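Local coordinates for protein KLLA0C04147p (Kluyveromyces lactis, PDB 5WVR) that probably binds sterols and transfers them between membranes, through the oxysterol-binding-protein-related domain that this C-terminal piece of the longer protein contains, at residues V277-V282 against T313-W318. Sequence-based numbering, arbitrary orientation.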
ATOM      1  N   VAL A 277       4.283  15.847  -9.003  1.00 26.07           N
ATOM      2  CA  VAL A 277       5.475  16.284  -8.291  1.00 32.76           C
ATOM      3  C   VAL A 277       6.573  16.533  -9.315  1.00 30.82           C
ATOM      4  O   VAL A 277       6.731  15.752 -10.261  1.00 27.58           O
ATOM      5  CB  VAL A 277       5.933  15.263  -7.221  1.00 31.86           C
ATOM      6  CG1 VAL A 277       7.376  15.539  -6.801  1.00 27.16           C
ATOM      7  CG2 VAL A 277       5.022  15.339  -6.008  1.00 27.00           C
ATOM      8  N   SER A 278       7.316  17.630  -9.127  1.00 33.29           N
ATOM      9  CA  SER A 278       8.472  18.012  -9.929  1.00 31.83           C
ATOM     10  C   SER A 278       9.707  18.105  -9.044  1.00 34.77           C
ATOM     11  O   SER A 278       9.602  18.220  -7.818  1.00 33.46           O
ATOM     12  CB  SER A 278       8.250  19.369 -10.604  1.00 30.01           C
ATOM     13  OG  SER A 278       7.244  19.265 -11.592  1.00 40.12           O
ATOM     14  N   ALA A 279      10.885  18.113  -9.680  1.00 31.04           N
ATOM     15  CA  ALA A 279      12.153  18.092  -8.956  1.00 28.52           C
ATOM     16  C   ALA A 279      13.228  18.900  -9.697  1.00 32.35           C
ATOM     17  O   ALA A 279      13.115  19.211 -10.893  1.00 29.60           O
ATOM     18  CB  ALA A 279      12.631  16.653  -8.733  1.00 25.34           C
ATOM     19  N   LYS A 280      14.300  19.217  -8.975  1.00 22.73           N
ATOM     20  CA  LYS A 280      15.427  19.919  -9.574  1.00 32.18           C
ATOM     21  C   LYS A 280      16.717  19.586  -8.836  1.00 27.52           C
ATOM     22  O   LYS A 280      16.713  19.285  -7.637  1.00 29.56           O
ATOM     23  CB  LYS A 280      15.193  21.439  -9.569  1.00 31.93           C
ATOM     24  CG  LYS A 280      15.388  22.084  -8.206  1.00 36.61           C
ATOM     25  CD  LYS A 280      14.496  23.311  -8.015  1.00 46.61           C
ATOM     26  CE  LYS A 280      14.551  24.243  -9.199  1.00 45.05           C
ATOM     27  NZ  LYS A 280      15.801  25.052  -9.173  1.00 51.67           N
ATOM     28  N   LYS A 281      17.828  19.672  -9.564  1.00 34.64           N
ATOM     29  CA  LYS A 281      19.140  19.476  -8.977  1.00 33.06           C
ATOM     30  C   LYS A 281      19.525  20.714  -8.182  1.00 31.49           C
ATOM     31  O   LYS A 281      19.412  21.840  -8.677  1.00 36.63           O
ATOM     32  CB  LYS A 281      20.182  19.194 -10.063  1.00 33.85           C
ATOM     33  CG  LYS A 281      21.585  18.885  -9.522  1.00 32.98           C
ATOM     34  CD  LYS A 281      21.653  17.444  -9.023  1.00 33.22           C
ATOM     35  CE  LYS A 281      22.933  17.149  -8.219  1.00 26.40           C
ATOM     36  NZ  LYS A 281      23.008  17.934  -6.953  1.00 26.29           N
ATOM     37  N   VAL A 282      19.970  20.503  -6.946  1.00 33.16           N
ATOM     38  CA  VAL A 282      20.484  21.582  -6.112  1.00 38.63           C
ATOM     39  C   VAL A 282      21.987  21.689  -6.351  1.00 39.20           C
ATOM     40  O   VAL A 282      22.731  20.715  -6.186  1.00 41.10           O
ATOM     41  CB  VAL A 282      20.166  21.338  -4.633  1.00 36.68           C
ATOM     42  CG1 VAL A 282      20.882  22.374  -3.765  1.00 37.04           C
ATOM     43  CG2 VAL A 282      18.654  21.352  -4.422  1.00 31.47           C
ATOM     44  N   THR A 313      17.574  22.914 -13.867  1.00 33.54           N
ATOM     45  CA  THR A 313      16.230  23.110 -14.388  1.00 31.68           C
ATOM     46  C   THR A 313      15.283  22.082 -13.790  1.00 37.80           C
ATOM     47  O   THR A 313      15.691  21.009 -13.324  1.00 36.00           O
ATOM     48  CB  THR A 313      16.191  22.984 -15.909  1.00 37.64           C
ATOM     49  OG1 THR A 313      16.282  21.602 -16.280  1.00 44.32           O
ATOM     50  CG2 THR A 313      17.336  23.748 -16.540  1.00 38.38           C
ATOM     51  N   ARG A 314      13.998  22.411 -13.840  1.00 31.04           N
ATOM     52  CA  ARG A 314      12.975  21.569 -13.254  1.00 38.29           C
ATOM     53  C   ARG A 314      12.529  20.495 -14.228  1.00 34.41           C
ATOM     54  O   ARG A 314      12.410  20.733 -15.430  1.00 36.73           O
ATOM     55  CB  ARG A 314      11.774  22.407 -12.841  1.00 39.00           C
ATOM     56  CG  ARG A 314      12.024  23.201 -11.596  1.00 42.57           C
ATOM     57  CD  ARG A 314      10.799  23.228 -10.699  1.00 54.30           C
ATOM     58  NE  ARG A 314       9.568  22.830 -11.380  1.00 48.66           N
ATOM     59  CZ  ARG A 314       8.809  23.657 -12.091  1.00 54.38           C
ATOM     60  NH1 ARG A 314       7.698  23.203 -12.666  1.00 61.91           N
ATOM     61  NH2 ARG A 314       9.173  24.927 -12.232  1.00 57.64           N
ATOM     62  N   PHE A 315      12.261  19.308 -13.688  1.00 30.86           N
ATOM     63  CA  PHE A 315      11.748  18.206 -14.482  1.00 33.90           C
ATOM     64  C   PHE A 315      10.589  17.524 -13.759  1.00 32.25           C
ATOM     65  O   PHE A 315      10.621  17.345 -12.536  1.00 28.57           O
ATOM     66  CB  PHE A 315      12.858  17.201 -14.803  1.00 32.32           C
ATOM     67  CG  PHE A 315      13.611  16.691 -13.598  1.00 31.61           C
ATOM     68  CD1 PHE A 315      14.627  17.435 -13.036  1.00 32.30           C
ATOM     69  CD2 PHE A 315      13.328  15.441 -13.058  1.00 31.34           C
ATOM     70  CE1 PHE A 315      15.343  16.969 -11.950  1.00 30.72           C
ATOM     71  CE2 PHE A 315      14.040  14.962 -11.968  1.00 28.82           C
ATOM     72  CZ  PHE A 315      15.065  15.736 -11.417  1.00 31.52           C
ATOM     73  N   ASN A 316       9.558  17.155 -14.514  1.00 33.35           N
ATOM     74  CA  ASN A 316       8.477  16.367 -13.927  1.00 28.29           C
ATOM     75  C   ASN A 316       8.995  14.989 -13.529  1.00 36.08           C
ATOM     76  O   ASN A 316       9.955  14.473 -14.106  1.00 33.44           O
ATOM     77  CB  ASN A 316       7.309  16.229 -14.904  1.00 35.93           C
ATOM     78  CG  ASN A 316       6.563  17.542 -15.140  1.00 37.89           C
ATOM     79  OD1 ASN A 316       6.354  18.332 -14.218  1.00 45.87           O
ATOM     80  ND2 ASN A 316       6.134  17.760 -16.377  1.00 45.54           N
ATOM     81  N   VAL A 317       8.370  14.398 -12.512  1.00 25.75           N
ATOM     82  CA  VAL A 317       8.763  13.063 -12.079  1.00 25.92           C
ATOM     83  C   VAL A 317       7.528  12.166 -11.989  1.00 32.09           C
ATOM     84  O   VAL A 317       7.601  10.963 -12.260  1.00 29.15           O
ATOM     85  CB  VAL A 317       9.513  13.119 -10.737  1.00 28.61           C
ATOM     86  CG1 VAL A 317       9.764  11.709 -10.213  1.00 31.82           C
ATOM     87  CG2 VAL A 317      10.823  13.842 -10.907  1.00 31.77           C
ATOM     88  N   TRP A 318       6.383  12.740 -11.621  1.00 25.88           N
ATOM     89  CA  TRP A 318       5.179  11.956 -11.381  1.00 28.82           C
ATOM     90  C   TRP A 318       3.952  12.806 -11.661  1.00 26.10           C
ATOM     91  O   TRP A 318       3.883  13.965 -11.243  1.00 27.80           O
ATOM     92  CB  TRP A 318       5.125  11.430  -9.936  1.00 25.40           C
ATOM     93  CG  TRP A 318       3.803  10.812  -9.568  1.00 27.36           C
ATOM     94  CD1 TRP A 318       3.380   9.539  -9.849  1.00 24.16           C
ATOM     95  CD2 TRP A 318       2.731  11.441  -8.859  1.00 27.93           C
ATOM     96  NE1 TRP A 318       2.117   9.337  -9.346  1.00 25.55           N
ATOM     97  CE2 TRP A 318       1.691  10.488  -8.740  1.00 25.01           C
ATOM     98  CE3 TRP A 318       2.550  12.710  -8.304  1.00 29.84           C
ATOM     99  CZ2 TRP A 318       0.489  10.773  -8.110  1.00 22.92           C
ATOM    100  CZ3 TRP A 318       1.355  12.993  -7.675  1.00 31.76           C
ATOM    101  CH2 TRP A 318       0.330  12.025  -7.588  1.00 29.07           C
TER
HETATM  102  O   HOH W   1      17.834  20.223 -12.469  1.00 31.81           O
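A classic beta bulge interrupts the antiparallel pairing of strands 276-281 and 314-319, where Val317 and Trp318 both face Val277. Val277 O accepts a bond from Val317 N at 3.1 Å and a weak one from Trp318 N, while Val277 N donates to Trp318 O. Next to the bulge, Ala279 and Phe315 form a hydrogen-bonded pair, with Phe315 N to Ala279 O at 2.9 Å and nearly straight (165° at the hydrogen), and the return bond from Ala279 N to Phe315 O at 3.0 Å. Phe315 holds CG between its backbone N and carbonyl carbon (chi1 54°), which folds the ring back over its partner. The methyl of Ala279 then lies over the ring face as a CH-pi contact, CB 4.2 Å from the Phe315 centroid; the small alanine side chain lets its CB lie close over that face. A leucine in place of Phe315 would probably lose this flat cover and leave the Ala279 methyl less tightly packed. Val317 adds its CG2 at 4.0 Å from Ala279 CB. On the other face, polar side chains suit a partly exposed surface: Ser278 OG gives Asn316 OD1 a weak hydrogen bond of 2.9 Å, and the aliphatic part of Lys280 packs on that of Arg314, Lys280 CE to Arg314 CG 3.6 Å. Strand 265-272 flanks 276-281 on its other side, bringing Phe269 against Val277 and Ala279, while Ile104 of helix 95-108 packs on Val277, Val317 and Trp318.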